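Local atomic coordinates of processed glycerol phosphate lipoteichoic acid synthase 2 (Bacillus subtilis, PDB entry 2W8D), a protein that is a lipoteichoic acid synthase whose extracellular domain has the sulfatase fold of the alkaline phosphatase clan and here holds a magnesium ion. Residues 123-128 and 148-153; 351-356 and 379-384; 218-223 and 264-269; 170-175 and 235-240. One frame throughout, in Å; residues are numbered along the deposited sequence.

Contact 1 (123-128 and 148-153); sequences NYTSAT and IDKFFD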
loop_
_atom_site.group_PDB
_atom_site.type_symbol
_atom_site.label_atom_id
_atom_site.label_comp_id
_atom_site.label_asym_id
_atom_site.label_seq_id
_atom_site.Cartn_x
_atom_site.Cartn_y
_atom_site.Cartn_z
ATOM N N ASN A 123 2.696 -21.229 -9.433
ATOM C CA ASN A 123 1.459 -21.909 -8.947
ATOM C C ASN A 123 0.653 -21.203 -7.842
ATOM O O ASN A 123 -0.056 -21.861 -7.062
ATOM C CB ASN A 123 1.754 -23.356 -8.520
ATOM C CG ASN A 123 2.390 -24.147 -9.617
ATOM O OD1 ASN A 123 1.861 -24.215 -10.732
ATOM N ND2 ASN A 123 3.547 -24.727 -9.333
ATOM N N TYR A 124 0.743 -19.876 -7.782
ATOM C CA TYR A 124 -0.033 -19.112 -6.794
ATOM C C TYR A 124 -1.479 -18.937 -7.246
ATOM O O TYR A 124 -1.755 -18.535 -8.381
ATOM C CB TYR A 124 0.613 -17.736 -6.472
ATOM C CG TYR A 124 1.833 -17.813 -5.527
ATOM C CD1 TYR A 124 1.787 -17.284 -4.232
ATOM C CD2 TYR A 124 3.030 -18.399 -5.945
ATOM C CE1 TYR A 124 2.906 -17.362 -3.398
ATOM C CE2 TYR A 124 4.140 -18.481 -5.114
ATOM C CZ TYR A 124 4.074 -17.981 -3.844
ATOM O OH TYR A 124 5.197 -18.054 -3.046
ATOM N N THR A 125 -2.410 -19.237 -6.356
ATOM C CA THR A 125 -3.775 -18.843 -6.589
ATOM C C THR A 125 -3.923 -17.444 -5.977
ATOM O O THR A 125 -3.397 -17.187 -4.908
ATOM C CB THR A 125 -4.752 -19.861 -5.982
ATOM O OG1 THR A 125 -4.556 -21.159 -6.594
ATOM C CG2 THR A 125 -6.172 -19.420 -6.239
ATOM N N SER A 126 -4.577 -16.522 -6.663
ATOM C CA SER A 126 -4.755 -15.179 -6.127
ATOM C C SER A 126 -6.231 -14.866 -5.877
ATOM O O SER A 126 -7.105 -15.285 -6.660
ATOM C CB SER A 126 -4.072 -14.106 -7.008
ATOM O OG SER A 126 -4.403 -14.227 -8.394
ATOM N N ALA A 127 -6.500 -14.163 -4.772
ATOM C CA ALA A 127 -7.864 -13.737 -4.407
ATOM C C ALA A 127 -7.874 -12.393 -3.664
ATOM O O ALA A 127 -6.991 -12.134 -2.850
ATOM C CB ALA A 127 -8.547 -14.810 -3.544
ATOM N N THR A 128 -8.884 -11.553 -3.921
ATOM C CA THR A 128 -9.104 -10.365 -3.106
ATOM C C THR A 128 -10.286 -10.592 -2.184
ATOM O O THR A 128 -11.248 -11.242 -2.591
ATOM C CB THR A 128 -9.404 -9.157 -3.991
ATOM O OG1 THR A 128 -8.270 -8.909 -4.834
ATOM C CG2 THR A 128 -9.729 -7.926 -3.142
ATOM N N ILE A 148 -6.168 -11.632 -11.184
ATOM C CA ILE A 148 -6.586 -12.122 -9.885
ATOM C C ILE A 148 -7.613 -13.241 -10.148
ATOM O O ILE A 148 -8.604 -12.998 -10.851
ATOM C CB ILE A 148 -7.193 -11.044 -8.963
ATOM C CG1 ILE A 148 -6.275 -9.820 -8.730
ATOM C CG2 ILE A 148 -7.586 -11.653 -7.614
ATOM C CD1 ILE A 148 -4.852 -10.083 -8.507
ATOM N N ASP A 149 -7.375 -14.447 -9.597
ATOM C CA ASP A 149 -8.251 -15.617 -9.894
ATOM C C ASP A 149 -9.600 -15.481 -9.233
ATOM O O ASP A 149 -10.587 -15.930 -9.785
ATOM C CB ASP A 149 -7.664 -16.982 -9.428
ATOM C CG ASP A 149 -6.346 -17.309 -10.076
ATOM O OD1 ASP A 149 -6.359 -17.517 -11.289
ATOM O OD2 ASP A 149 -5.294 -17.316 -9.391
ATOM N N LYS A 150 -9.638 -14.907 -8.031
ATOM C CA LYS A 150 -10.884 -14.897 -7.270
ATOM C C LYS A 150 -11.180 -13.564 -6.577
ATOM O O LYS A 150 -10.292 -12.907 -6.039
ATOM C CB LYS A 150 -10.890 -16.030 -6.239
ATOM C CG LYS A 150 -10.875 -17.463 -6.791
ATOM C CD LYS A 150 -10.464 -18.391 -5.662
ATOM C CE LYS A 150 -10.234 -19.832 -6.092
ATOM N NZ LYS A 150 -11.502 -20.453 -6.561
ATOM N N PHE A 151 -12.450 -13.176 -6.576
ATOM C CA PHE A 151 -12.846 -11.954 -5.917
ATOM C C PHE A 151 -13.940 -12.236 -4.891
ATOM O O PHE A 151 -15.081 -12.379 -5.242
ATOM C CB PHE A 151 -13.282 -10.906 -6.972
ATOM C CG PHE A 151 -13.426 -9.497 -6.427
ATOM C CD1 PHE A 151 -13.327 -9.241 -5.055
ATOM C CD2 PHE A 151 -13.680 -8.437 -7.288
ATOM C CE1 PHE A 151 -13.457 -7.945 -4.541
ATOM C CE2 PHE A 151 -13.822 -7.115 -6.780
ATOM C CZ PHE A 151 -13.712 -6.878 -5.405
ATOM N N PHE A 152 -13.580 -12.318 -3.610
ATOM C CA PHE A 152 -14.576 -12.507 -2.549
ATOM C C PHE A 152 -15.164 -11.176 -2.129
ATOM O O PHE A 152 -14.714 -10.581 -1.157
ATOM C CB PHE A 152 -13.983 -13.243 -1.336
ATOM C CG PHE A 152 -13.595 -14.670 -1.626
ATOM C CD1 PHE A 152 -14.561 -15.654 -1.750
ATOM C CD2 PHE A 152 -12.263 -15.018 -1.808
ATOM C CE1 PHE A 152 -14.220 -16.997 -2.049
ATOM C CE2 PHE A 152 -11.902 -16.341 -2.100
ATOM C CZ PHE A 152 -12.889 -17.331 -2.238
ATOM N N ASP A 153 -16.166 -10.698 -2.856
ATOM C CA ASP A 153 -16.777 -9.422 -2.497
ATOM C C ASP A 153 -17.923 -9.610 -1.477
ATOM O O ASP A 153 -18.060 -10.689 -0.860
ATOM C CB ASP A 153 -17.236 -8.643 -3.740
ATOM C CG ASP A 153 -18.443 -9.279 -4.405
ATOM O OD1 ASP A 153 -18.881 -10.384 -3.973
ATOM O OD2 ASP A 153 -18.956 -8.673 -5.368
#
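From just before strand 150-152, D149 reaches across to S126 in the neighbouring strand. Its CB sits 3.3 Å from S126 O; CG, anti to the carbonyl carbon (chi1 -60°), carries the carboxylate toward the start of strand 125-130. There OD2 accepts S126 N at 2.9 Å through its anti lone pair, in a nearly straight bond (167° at the hydrogen), and it also lies 3.9 Å from T125 CG2. The other oxygen, OD1, turns to a salt bridge with K120. S126 answers from its own side: OG, placed between the backbone N and the carbonyl carbon (chi1 50°), takes a hydrogen bond from D149 N at 3.2 Å. Side chain and backbone thus grip each other in both directions. Beyond these two bonds the strands run parallel, as the two strands of a beta-alpha-beta unit whose helix is 139-145, at one edge of the large mixed sheet of the sulfatase fold. K150 N bonds to S126 O, T128 N to K150 O, and F152 N to T128 O at 2.8 Å. On one face A127 CB packs against K150 CB at 3.8 Å; on the other, T128 and F151 lie side by side, CG2 against CE1 at 4.0 Å.

Contact 2 (351-356 and 379-384); sequences FISPKY and KSEDSL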
loop_
_atom_site.group_PDB
_atom_site.type_symbol
_atom_site.label_atom_id
_atom_site.label_comp_id
_atom_site.label_asym_id
_atom_site.label_seq_id
_atom_site.Cartn_x
_atom_site.Cartn_y
_atom_site.Cartn_z
ATOM N N PHE A 351 8.026 15.901 -4.113
ATOM C CA PHE A 351 8.781 14.737 -3.705
ATOM C C PHE A 351 9.362 14.884 -2.337
ATOM O O PHE A 351 9.369 15.973 -1.779
ATOM C CB PHE A 351 9.850 14.329 -4.739
ATOM C CG PHE A 351 11.062 15.224 -4.796
ATOM C CD1 PHE A 351 12.140 15.018 -3.940
ATOM C CD2 PHE A 351 11.184 16.198 -5.796
ATOM C CE1 PHE A 351 13.301 15.822 -4.026
ATOM C CE2 PHE A 351 12.331 16.998 -5.894
ATOM C CZ PHE A 351 13.384 16.809 -5.013
ATOM N N ILE A 352 9.829 13.767 -1.786
ATOM C CA ILE A 352 10.525 13.797 -0.523
ATOM C C ILE A 352 11.706 12.865 -0.597
ATOM O O ILE A 352 11.642 11.825 -1.244
ATOM C CB ILE A 352 9.616 13.474 0.658
ATOM C CG1 ILE A 352 10.380 13.665 1.975
ATOM C CG2 ILE A 352 9.073 12.016 0.580
ATOM C CD1 ILE A 352 9.488 13.835 3.154
ATOM N N SER A 353 12.799 13.268 0.042
ATOM C CA SER A 353 13.997 12.451 0.157
ATOM C C SER A 353 14.687 12.774 1.492
ATOM O O SER A 353 14.308 13.727 2.160
ATOM C CB SER A 353 14.933 12.767 -1.001
ATOM O OG SER A 353 15.713 13.889 -0.687
ATOM N N PRO A 354 15.719 11.994 1.873
ATOM C CA PRO A 354 16.370 12.323 3.141
ATOM C C PRO A 354 16.909 13.746 3.139
ATOM O O PRO A 354 16.927 14.387 4.175
ATOM C CB PRO A 354 17.517 11.300 3.231
ATOM C CG PRO A 354 17.037 10.133 2.420
ATOM C CD PRO A 354 16.198 10.714 1.318
ATOM N N LYS A 355 17.342 14.220 1.982
ATOM C CA LYS A 355 17.811 15.594 1.831
ATOM C C LYS A 355 16.711 16.679 1.745
ATOM O O LYS A 355 16.747 17.673 2.477
ATOM C CB LYS A 355 18.715 15.712 0.590
ATOM C CG LYS A 355 19.920 16.608 0.848
ATOM C CD LYS A 355 20.515 17.110 -0.456
ATOM C CE LYS A 355 21.853 17.777 -0.258
ATOM N NZ LYS A 355 22.387 18.155 -1.594
ATOM N N TYR A 356 15.753 16.485 0.843
ATOM C CA TYR A 356 14.830 17.561 0.471
ATOM C C TYR A 356 13.386 17.155 0.541
ATOM O O TYR A 356 13.034 16.011 0.208
ATOM C CB TYR A 356 15.044 17.970 -0.994
ATOM C CG TYR A 356 16.380 18.521 -1.338
ATOM C CD1 TYR A 356 16.930 19.581 -0.627
ATOM C CD2 TYR A 356 17.082 18.020 -2.422
ATOM C CE1 TYR A 356 18.165 20.120 -0.993
ATOM C CE2 TYR A 356 18.295 18.532 -2.781
ATOM C CZ TYR A 356 18.833 19.580 -2.075
ATOM O OH TYR A 356 20.062 20.062 -2.462
ATOM N N LYS A 379 19.600 20.291 -8.259
ATOM C CA LYS A 379 18.500 19.901 -9.130
ATOM C C LYS A 379 18.480 18.422 -9.537
ATOM O O LYS A 379 17.515 17.958 -10.139
ATOM C CB LYS A 379 18.560 20.742 -10.416
ATOM C CG LYS A 379 18.117 22.198 -10.275
ATOM C CD LYS A 379 16.585 22.320 -10.091
ATOM C CE LYS A 379 16.204 22.772 -8.691
ATOM N NZ LYS A 379 16.627 24.185 -8.468
ATOM N N SER A 380 19.544 17.689 -9.251
ATOM C CA SER A 380 19.641 16.290 -9.668
ATOM C C SER A 380 18.532 15.395 -9.112
ATOM O O SER A 380 18.143 14.436 -9.766
ATOM C CB SER A 380 20.993 15.705 -9.257
ATOM O OG SER A 380 20.934 15.343 -7.876
ATOM N N GLU A 381 18.015 15.694 -7.928
ATOM C CA GLU A 381 16.940 14.881 -7.379
ATOM C C GLU A 381 15.639 15.152 -8.100
ATOM O O GLU A 381 14.887 14.221 -8.412
ATOM C CB GLU A 381 16.756 15.064 -5.854
ATOM C CG GLU A 381 17.979 14.620 -5.027
ATOM C CD GLU A 381 17.659 14.313 -3.547
ATOM O OE1 GLU A 381 16.505 14.516 -3.111
ATOM O OE2 GLU A 381 18.574 13.858 -2.813
ATOM N N ASP A 382 15.349 16.423 -8.342
ATOM C CA ASP A 382 14.132 16.788 -9.061
ATOM C C ASP A 382 14.077 16.098 -10.445
ATOM O O ASP A 382 13.026 15.566 -10.829
ATOM C CB ASP A 382 14.042 18.304 -9.188
ATOM C CG ASP A 382 12.814 18.750 -9.968
ATOM O OD1 ASP A 382 12.986 19.247 -11.133
ATOM O OD2 ASP A 382 11.697 18.601 -9.414
ATOM N N SER A 383 15.204 16.092 -11.167
ATOM C CA SER A 383 15.290 15.393 -12.462
ATOM C C SER A 383 15.043 13.891 -12.361
ATOM O O SER A 383 14.432 13.328 -13.246
ATOM C CB SER A 383 16.649 15.614 -13.149
ATOM O OG SER A 383 16.920 17.006 -13.288
ATOM N N LEU A 384 15.559 13.258 -11.307
ATOM C CA LEU A 384 15.353 11.834 -11.095
ATOM C C LEU A 384 13.855 11.562 -10.940
ATOM O O LEU A 384 13.336 10.598 -11.516
ATOM C CB LEU A 384 16.150 11.298 -9.880
ATOM C CG LEU A 384 17.674 11.088 -10.021
ATOM C CD1 LEU A 384 18.298 10.766 -8.696
ATOM C CD2 LEU A 384 18.031 9.977 -11.000
HETATM O O HOH W 1 18.504 12.377 -0.696
#
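F351 brings its ring up to the first turn of helix 380-397, with CE2 3.6 Å from D382 CA and CZ 3.9 Å from E381 CB. Ring and E381 side chain cross at about a right angle. CG of E381 is anti to the carbonyl carbon (chi1 -63°), and beyond it the chain stays extended, taking the carboxylate past F351 to the turn after strand 351-352. OE1 does most of the work there. It accepts S353 OG at 2.6 Å through its syn lone pair and lies 3.6 Å from Y356 CD2, with the Y356 ring and carboxylate planes 71° apart. A water donates to both OE2 (2.6 Å) and S353 OG, closing a second, longer route between the same two side chains. S353 OG also accepts Y356 N at 3.0 Å in an almost straight bond and K355 N only weakly. With its proton given to E381, the hydroxyl links the turn to the helix. D382 sends OD2 to a salt bridge with K358 on the next strand. S353 forms an ST motif in the tight connection between antiparallel strands 351-352 and 356-359, and the last helix docks on this hairpin of the small five-stranded sheet.

Contact 3 (218-223 and 264-269); sequences DSVVDN and ENHNKA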
loop_
_atom_site.group_PDB
_atom_site.type_symbol
_atom_site.label_atom_id
_atom_site.label_comp_id
_atom_site.label_asym_id
_atom_site.label_seq_id
_atom_site.Cartn_x
_atom_site.Cartn_y
_atom_site.Cartn_z
ATOM N N ASP A 218 -12.512 19.273 16.704
ATOM C CA ASP A 218 -12.881 18.891 15.358
ATOM C C ASP A 218 -13.218 17.406 15.386
ATOM O O ASP A 218 -12.373 16.568 15.697
ATOM C CB ASP A 218 -11.723 19.199 14.410
ATOM C CG ASP A 218 -11.951 18.708 12.987
ATOM O OD1 ASP A 218 -12.603 17.655 12.770
ATOM O OD2 ASP A 218 -11.417 19.381 12.073
ATOM N N SER A 219 -14.470 17.105 15.065
ATOM C CA SER A 219 -15.036 15.809 15.305
ATOM C C SER A 219 -14.565 14.795 14.291
ATOM O O SER A 219 -14.536 13.603 14.585
ATOM C CB SER A 219 -16.561 15.903 15.328
ATOM O OG SER A 219 -17.095 16.059 14.032
ATOM N N VAL A 220 -14.186 15.237 13.094
ATOM C CA VAL A 220 -13.541 14.320 12.157
ATOM C C VAL A 220 -12.229 13.744 12.742
ATOM O O VAL A 220 -12.007 12.520 12.743
ATOM C CB VAL A 220 -13.321 14.988 10.772
ATOM C CG1 VAL A 220 -12.402 14.156 9.877
ATOM C CG2 VAL A 220 -14.671 15.176 10.074
ATOM N N VAL A 221 -11.387 14.639 13.241
ATOM C CA VAL A 221 -10.109 14.297 13.861
ATOM C C VAL A 221 -10.313 13.583 15.201
ATOM O O VAL A 221 -9.617 12.634 15.480
ATOM C CB VAL A 221 -9.245 15.559 14.106
ATOM C CG1 VAL A 221 -8.067 15.255 15.073
ATOM C CG2 VAL A 221 -8.780 16.179 12.773
ATOM N N ASP A 222 -11.238 14.064 16.018
ATOM C CA ASP A 222 -11.608 13.394 17.273
ATOM C C ASP A 222 -11.983 11.929 17.088
ATOM O O ASP A 222 -11.579 11.104 17.897
ATOM C CB ASP A 222 -12.758 14.110 18.004
ATOM C CG ASP A 222 -12.341 15.465 18.578
ATOM O OD1 ASP A 222 -11.139 15.812 18.539
ATOM O OD2 ASP A 222 -13.229 16.197 19.076
ATOM N N ASN A 223 -12.722 11.614 16.017
ATOM C CA ASN A 223 -13.276 10.264 15.809
ATOM C C ASN A 223 -12.311 9.356 15.063
ATOM O O ASN A 223 -12.451 8.123 15.064
ATOM C CB ASN A 223 -14.603 10.335 15.056
ATOM C CG ASN A 223 -15.714 10.933 15.898
ATOM O OD1 ASN A 223 -15.614 11.035 17.121
ATOM N ND2 ASN A 223 -16.774 11.348 15.242
ATOM N N GLU A 264 -5.855 18.640 4.701
ATOM C CA GLU A 264 -5.542 20.015 5.135
ATOM C C GLU A 264 -6.738 20.858 5.588
ATOM O O GLU A 264 -6.548 21.877 6.227
ATOM C CB GLU A 264 -4.703 20.719 4.068
ATOM C CG GLU A 264 -3.292 20.074 3.890
ATOM C CD GLU A 264 -2.267 21.043 3.277
ATOM O OE1 GLU A 264 -1.885 20.835 2.089
ATOM O OE2 GLU A 264 -1.841 22.014 3.983
ATOM N N ASN A 265 -7.968 20.400 5.325
ATOM C CA ASN A 265 -9.182 21.029 5.883
ATOM C C ASN A 265 -9.246 20.970 7.424
ATOM O O ASN A 265 -10.017 21.729 8.060
ATOM C CB ASN A 265 -10.475 20.394 5.319
ATOM C CG ASN A 265 -10.605 20.510 3.791
ATOM O OD1 ASN A 265 -11.144 19.611 3.151
ATOM N ND2 ASN A 265 -10.138 21.607 3.217
ATOM N N HIS A 266 -8.438 20.090 8.007
ATOM C CA HIS A 266 -8.396 19.875 9.462
ATOM C C HIS A 266 -7.064 20.288 10.079
ATOM O O HIS A 266 -6.682 19.791 11.134
ATOM C CB HIS A 266 -8.662 18.389 9.764
ATOM C CG HIS A 266 -9.841 17.856 9.023
ATOM N ND1 HIS A 266 -11.140 18.157 9.382
ATOM C CD2 HIS A 266 -9.922 17.150 7.875
ATOM C CE1 HIS A 266 -11.969 17.593 8.520
ATOM N NE2 HIS A 266 -11.253 16.987 7.592
ATOM N N ASN A 267 -6.354 21.192 9.423
ATOM C CA ASN A 267 -5.066 21.665 9.915
ATOM C C ASN A 267 -5.143 22.273 11.300
ATOM O O ASN A 267 -4.217 22.117 12.079
ATOM C CB ASN A 267 -4.465 22.707 8.956
ATOM C CG ASN A 267 -3.621 22.080 7.840
ATOM O OD1 ASN A 267 -3.392 20.879 7.806
ATOM N ND2 ASN A 267 -3.165 22.909 6.920
ATOM N N LYS A 268 -6.216 22.992 11.607
ATOM C CA LYS A 268 -6.329 23.613 12.920
ATOM C C LYS A 268 -6.277 22.549 14.011
ATOM O O LYS A 268 -5.557 22.708 14.962
ATOM C CB LYS A 268 -7.597 24.449 13.062
ATOM C CG LYS A 268 -7.603 25.286 14.347
ATOM C CD LYS A 268 -8.982 25.832 14.695
ATOM C CE LYS A 268 -8.838 27.309 14.973
ATOM N NZ LYS A 268 -9.775 27.831 16.024
ATOM N N ALA A 269 -6.999 21.442 13.842
ATOM C CA ALA A 269 -7.018 20.403 14.872
ATOM C C ALA A 269 -5.734 19.555 14.851
ATOM O O ALA A 269 -5.232 19.141 15.911
ATOM C CB ALA A 269 -8.268 19.517 14.740
HETATM O O HOH W 2 -9.836 21.515 12.352
#
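H266 and D218 meet through a hydrogen bond, ND1 to OD2, of 3.0 Å and 158° at the hydrogen. D218 holds CG anti to its backbone N (chi1 174°), while H266 has CG anti to its carbonyl carbon, and the two side chains cross at about a right angle. OD2 lies close to the imidazole plane and offers its syn lone pair, although carboxylate and ring planes are 61° apart. V220 holds CG1 anti to its backbone N and lays it over one face of the imidazole as a CH-pi contact, 4.0 Å from the centroid; N265 CB lies over the opposite face, toward the rim. V221 CG2 slides past H266 CB at 3.7 Å and also touches A269 CB, which in turn packs 3.5 Å from D218 CB. Both residues of the polar pair sit at N-cap positions, of helices 219-244 and 267-273. D218 OD1 accepts V221 N from above the carboxylate plane, a capping bond, and a water donates to OD2 at 2.7 Å while accepting A269 N. One carboxylate therefore ties together two helix starts; its charge would be expected to favour a protonated ND1 and perhaps raise the basicity of the imidazole.

Contact 4 (170-175 and 235-240); sequences KDKPFF and IEQFFN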
loop_
_atom_site.group_PDB
_atom_site.type_symbol
_atom_site.label_atom_id
_atom_site.label_comp_id
_atom_site.label_asym_id
_atom_site.label_seq_id
_atom_site.Cartn_x
_atom_site.Cartn_y
_atom_site.Cartn_z
ATOM N N LYS A 170 -18.160 -4.110 8.361
ATOM C CA LYS A 170 -17.191 -3.733 9.379
ATOM C C LYS A 170 -16.019 -4.728 9.401
ATOM O O LYS A 170 -16.221 -5.921 9.192
ATOM C CB LYS A 170 -17.880 -3.711 10.736
ATOM C CG LYS A 170 -18.884 -2.588 10.896
ATOM C CD LYS A 170 -19.637 -2.738 12.198
ATOM C CE LYS A 170 -20.606 -1.600 12.438
ATOM N NZ LYS A 170 -21.576 -2.028 13.499
ATOM N N ASP A 171 -14.812 -4.244 9.671
ATOM C CA ASP A 171 -13.607 -5.066 9.701
ATOM C C ASP A 171 -13.644 -6.324 10.618
ATOM O O ASP A 171 -13.246 -7.381 10.176
ATOM C CB ASP A 171 -12.389 -4.196 10.016
ATOM C CG ASP A 171 -12.151 -3.104 8.974
ATOM O OD1 ASP A 171 -12.784 -3.131 7.880
ATOM O OD2 ASP A 171 -11.325 -2.197 9.249
ATOM N N LYS A 172 -14.104 -6.217 11.866
ATOM C CA LYS A 172 -14.166 -7.392 12.766
ATOM C C LYS A 172 -14.917 -8.603 12.203
ATOM O O LYS A 172 -14.312 -9.657 12.097
ATOM C CB LYS A 172 -14.634 -7.058 14.191
ATOM C CG LYS A 172 -13.549 -6.376 15.054
ATOM C CD LYS A 172 -14.027 -6.158 16.472
ATOM C CE LYS A 172 -13.119 -5.214 17.229
ATOM N NZ LYS A 172 -13.780 -4.732 18.504
ATOM N N PRO A 173 -16.199 -8.453 11.794
ATOM C CA PRO A 173 -16.865 -9.601 11.133
ATOM C C PRO A 173 -16.341 -9.906 9.722
ATOM O O PRO A 173 -16.395 -11.048 9.281
ATOM C CB PRO A 173 -18.342 -9.195 11.083
ATOM C CG PRO A 173 -18.332 -7.710 11.237
ATOM C CD PRO A 173 -17.144 -7.360 12.072
ATOM N N PHE A 174 -15.833 -8.896 9.018
ATOM C CA PHE A 174 -15.247 -9.139 7.707
ATOM C C PHE A 174 -14.066 -10.102 7.858
ATOM O O PHE A 174 -13.985 -11.084 7.142
ATOM C CB PHE A 174 -14.853 -7.825 7.021
ATOM C CG PHE A 174 -13.797 -7.975 5.984
ATOM C CD1 PHE A 174 -14.088 -8.521 4.753
ATOM C CD2 PHE A 174 -12.495 -7.572 6.250
ATOM C CE1 PHE A 174 -13.099 -8.657 3.787
ATOM C CE2 PHE A 174 -11.501 -7.712 5.291
ATOM C CZ PHE A 174 -11.808 -8.254 4.059
ATOM N N PHE A 175 -13.180 -9.850 8.815
ATOM C CA PHE A 175 -12.070 -10.778 9.065
ATOM C C PHE A 175 -12.457 -12.176 9.576
ATOM O O PHE A 175 -11.823 -13.155 9.185
ATOM C CB PHE A 175 -11.012 -10.160 9.965
ATOM C CG PHE A 175 -10.118 -9.186 9.271
ATOM C CD1 PHE A 175 -9.370 -9.573 8.169
ATOM C CD2 PHE A 175 -10.000 -7.861 9.743
ATOM C CE1 PHE A 175 -8.524 -8.664 7.544
ATOM C CE2 PHE A 175 -9.167 -6.976 9.145
ATOM C CZ PHE A 175 -8.434 -7.349 8.025
ATOM N N ILE A 235 -7.016 -6.176 13.301
ATOM C CA ILE A 235 -5.773 -6.768 12.804
ATOM C C ILE A 235 -5.287 -7.812 13.813
ATOM O O ILE A 235 -4.888 -8.919 13.425
ATOM C CB ILE A 235 -4.657 -5.716 12.558
ATOM C CG1 ILE A 235 -5.085 -4.707 11.485
ATOM C CG2 ILE A 235 -3.307 -6.414 12.231
ATOM C CD1 ILE A 235 -5.788 -5.357 10.289
ATOM N N GLU A 236 -5.336 -7.444 15.091
ATOM C CA GLU A 236 -5.059 -8.380 16.202
ATOM C C GLU A 236 -5.861 -9.674 16.072
ATOM O O GLU A 236 -5.285 -10.769 16.086
ATOM C CB GLU A 236 -5.315 -7.720 17.579
ATOM C CG GLU A 236 -5.234 -8.716 18.773
ATOM C CD GLU A 236 -5.462 -8.083 20.145
ATOM O OE1 GLU A 236 -6.105 -7.021 20.256
ATOM O OE2 GLU A 236 -5.014 -8.683 21.146
ATOM N N GLN A 237 -7.181 -9.563 15.916
ATOM C CA GLN A 237 -8.016 -10.773 15.753
ATOM C C GLN A 237 -7.567 -11.561 14.513
ATOM O O GLN A 237 -7.297 -12.747 14.603
ATOM C CB GLN A 237 -9.509 -10.421 15.712
ATOM C CG GLN A 237 -10.430 -11.509 15.164
ATOM C CD GLN A 237 -11.531 -10.945 14.266
ATOM O OE1 GLN A 237 -12.245 -10.030 14.668
ATOM N NE2 GLN A 237 -11.670 -11.495 13.036
ATOM N N PHE A 238 -7.444 -10.905 13.372
ATOM C CA PHE A 238 -6.929 -11.549 12.148
ATOM C C PHE A 238 -5.623 -12.332 12.375
ATOM O O PHE A 238 -5.507 -13.500 11.962
ATOM C CB PHE A 238 -6.749 -10.503 11.053
ATOM C CG PHE A 238 -6.429 -11.057 9.697
ATOM C CD1 PHE A 238 -7.173 -12.121 9.142
ATOM C CD2 PHE A 238 -5.440 -10.455 8.920
ATOM C CE1 PHE A 238 -6.898 -12.602 7.834
ATOM C CE2 PHE A 238 -5.160 -10.920 7.589
ATOM C CZ PHE A 238 -5.901 -12.003 7.048
ATOM N N PHE A 239 -4.652 -11.697 13.027
ATOM C CA PHE A 239 -3.398 -12.360 13.402
ATOM C C PHE A 239 -3.610 -13.548 14.336
ATOM O O PHE A 239 -3.022 -14.599 14.113
ATOM C CB PHE A 239 -2.431 -11.366 14.062
ATOM C CG PHE A 239 -1.502 -10.667 13.101
ATOM C CD1 PHE A 239 -1.985 -10.008 11.995
ATOM C CD2 PHE A 239 -0.142 -10.670 13.324
ATOM C CE1 PHE A 239 -1.122 -9.354 11.134
ATOM C CE2 PHE A 239 0.719 -10.016 12.455
ATOM C CZ PHE A 239 0.246 -9.359 11.395
ATOM N N ASN A 240 -4.430 -13.407 15.379
ATOM C CA ASN A 240 -4.714 -14.556 16.260
ATOM C C ASN A 240 -5.241 -15.729 15.444
ATOM O O ASN A 240 -4.756 -16.839 15.571
ATOM C CB ASN A 240 -5.719 -14.216 17.369
ATOM C CG ASN A 240 -5.159 -13.263 18.413
ATOM O OD1 ASN A 240 -3.975 -13.310 18.784
ATOM N ND2 ASN A 240 -6.023 -12.387 18.910
#
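F175 keeps CG anti to its carbonyl carbon (chi1 -77°) and F238 keeps CG anti to its backbone N (chi1 -171°), which brings the two rings together between their helices. These are helices 171-183 and 219-244 of the sulfatase fold, packed almost parallel to each other, the axes of the short segments 9.5 Å apart, with 219-244 resting on strand 33-39 of the central sheet. The rings form an offset stack, centroids 4.5 Å apart and planes 25° from parallel, and the closest atoms are the two CD1 at 3.5 Å. F238 also uses CB, which sits over the face of the F175 ring as a CH-pi contact, displaced toward the rim. The opposite face of that ring is met by F174 CE2, placing F175 between its own neighbour and the facing helix. I235 approaches obliquely, its CD1 3.9 Å from F175 CE2. On the sheet side, I235 and F238 rest on V37, and F238 also meets the ring of F193. Alongside the rings the chemistry turns polar. Q237, its chain bent at chi2, sets its amide beside the K172 carbonyl, with OE1 3.3 Å from K172 O, two acceptors that do not bond, while the K172 ammonium turns to Q233. Q237 NE2 gives K172 O a weak hydrogen bond of 3.4 Å, and the same nitrogen lies 3.4 Å from F175 CB.

Contacts 1, 3 and 4 join elements around the large mixed sheet; contact 2 joins the small five-stranded sheet to helix 380-397. Contacts 1, 2 and 4 are buried; contact 3 is only partly so. Contacts 3 and 4 share helix 219-244, the first at its start and the second farther along, with their centres about 27 Å apart. Contact 1 belongs to the central sheet itself and relies largely on backbone bonds, while contact 4, about 19 Å away between centres, pairs helices beside that sheet through aromatic rings. Contacts 2 and 3 each turn on one carboxylate and a water, paired with a serine hydroxyl in contact 2 and an imidazole in contact 3.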